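Side-chain contact in serpin-ZX (Arabidopsis thaliana, PDB 3LE2), which inhibits the cysteine protease metacaspase-9 through cleavage of its reactive center loop and covalent binding, and limits the death-promoting protease RD21A: residues G53-K56 with D57-S61. Residues are numbered along the deposited sequence; the frame is centred on the assembly and turned at random.
Sequences GATK and DQILS
Gly53 starts the first turn of an alpha-helix, residues 54-63 of the serpin fold: its carbonyl oxygen accepts the N-H of Asp57, with Asp57 N 3.1 Å from Gly53 O and the N-H pointing almost straight at it (169°). Glycine suits this N-cap position because its phi is positive (68°). The i to i+4 pattern continues from Gln58 N to Ala54 O, where the donor sits well above the carbonyl plane, and from Ile59 N to Thr55 O, Ile59 N adding a weak bond to Lys56 O; Leu60 N is 2.8 Å from Lys56 O. An acid early in a helix is generally compatible with its dipole, but Asp57 OD2 lies 3.4 Å from Gly53 O, two acceptors that gain nothing from each other.

On the buried side, Thr55 and Ile59 lie alongside each other one turn apart. Thr55 OG1 lies beside the backbone N (chi1 -64°), which leaves CG2 anti to it and 4.0 Å from Ile59 CD1; Ile59 continues onto Ile47 and Ala48 of helix 37-49. At the edge of this face, toward helix 68-83, Lys56 CG lies 4.0 Å from Leu60 CD1; Lys56 also touches Thr68, and Leu60 reaches Leu71. Lys56 NZ stays 5.5 Å from Asp57 OD1, too far for a salt bridge. On the exposed side, Asp57 O accepts from Ser61 twice, on opposite faces of its carbonyl plane: from the backbone N, and from the hydroxyl, with Ser61 OG 3.2 Å from Asp57 O.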
loop_
_atom_site.group_PDB
_atom_site.type_symbol
_atom_site.label_atom_id
_atom_site.label_comp_id
_atom_site.label_asym_id
_atom_site.label_seq_id
_atom_site.Cartn_x
_atom_site.Cartn_y
_atom_site.Cartn_z
ATOM N N GLY A 53 -18.739 -20.570 -5.657
ATOM C CA GLY A 53 -19.609 -20.840 -4.534
ATOM C C GLY A 53 -19.396 -19.815 -3.445
ATOM O O GLY A 53 -19.070 -18.665 -3.724
ATOM N N ALA A 54 -19.572 -20.244 -2.202
ATOM C CA ALA A 54 -19.511 -19.347 -1.060
ATOM C C ALA A 54 -18.142 -18.680 -0.942
ATOM O O ALA A 54 -18.004 -17.645 -0.289
ATOM C CB ALA A 54 -19.859 -20.094 0.216
ATOM N N THR A 55 -17.136 -19.267 -1.582
ATOM C CA THR A 55 -15.803 -18.688 -1.559
ATOM C C THR A 55 -15.712 -17.506 -2.515
ATOM O O THR A 55 -15.322 -16.400 -2.111
ATOM C CB THR A 55 -14.702 -19.738 -1.860
ATOM O OG1 THR A 55 -14.698 -20.716 -0.818
ATOM C CG2 THR A 55 -13.321 -19.086 -1.915
ATOM N N LYS A 56 -16.070 -17.725 -3.775
ATOM C CA LYS A 56 -16.105 -16.615 -4.715
ATOM C C LYS A 56 -16.914 -15.458 -4.108
ATOM O O LYS A 56 -16.478 -14.299 -4.113
ATOM C CB LYS A 56 -16.699 -17.052 -6.054
ATOM C CG LYS A 56 -16.485 -16.055 -7.184
ATOM C CD LYS A 56 -17.041 -16.566 -8.512
ATOM C CE LYS A 56 -18.546 -16.828 -8.422
ATOM N NZ LYS A 56 -19.172 -17.053 -9.756
ATOM N N ASP A 57 -18.079 -15.785 -3.551
ATOM C CA ASP A 57 -18.981 -14.770 -3.015
ATOM C C ASP A 57 -18.384 -14.012 -1.849
ATOM O O ASP A 57 -18.548 -12.796 -1.738
ATOM C CB ASP A 57 -20.304 -15.392 -2.589
ATOM C CG ASP A 57 -21.129 -15.845 -3.765
ATOM O OD1 ASP A 57 -20.961 -15.262 -4.861
ATOM O OD2 ASP A 57 -21.940 -16.780 -3.592
ATOM N N GLN A 58 -17.691 -14.726 -0.975
ATOM C CA GLN A 58 -17.122 -14.086 0.200
ATOM C C GLN A 58 -16.033 -13.097 -0.192
ATOM O O GLN A 58 -15.877 -12.049 0.434
ATOM C CB GLN A 58 -16.585 -15.121 1.181
ATOM C CG GLN A 58 -16.405 -14.592 2.578
ATOM C CD GLN A 58 -15.718 -15.597 3.474
ATOM O OE1 GLN A 58 -16.316 -16.101 4.426
ATOM N NE2 GLN A 58 -14.457 -15.909 3.164
ATOM N N ILE A 59 -15.294 -13.422 -1.243
ATOM C CA ILE A 59 -14.230 -12.545 -1.705
ATOM C C ILE A 59 -14.849 -11.390 -2.485
ATOM O O ILE A 59 -14.471 -10.231 -2.305
ATOM C CB ILE A 59 -13.203 -13.321 -2.565
ATOM C CG1 ILE A 59 -12.616 -14.486 -1.768
ATOM C CG2 ILE A 59 -12.082 -12.411 -3.057
ATOM C CD1 ILE A 59 -11.815 -15.448 -2.623
ATOM N N LEU A 60 -15.817 -11.712 -3.339
ATOM C CA LEU A 60 -16.517 -10.691 -4.114
ATOM C C LEU A 60 -17.052 -9.579 -3.214
ATOM O O LEU A 60 -16.942 -8.398 -3.543
ATOM C CB LEU A 60 -17.667 -11.303 -4.919
ATOM C CG LEU A 60 -17.285 -12.032 -6.201
ATOM C CD1 LEU A 60 -18.522 -12.585 -6.887
ATOM C CD2 LEU A 60 -16.539 -11.085 -7.116
ATOM N N SER A 61 -17.634 -9.962 -2.082
ATOM C CA SER A 61 -18.212 -8.991 -1.162
ATOM C C SER A 61 -17.125 -8.235 -0.410
ATOM O O SER A 61 -17.304 -7.071 -0.052
ATOM C CB SER A 61 -19.176 -9.669 -0.183
ATOM O OG SER A 61 -20.266 -10.255 -0.882
#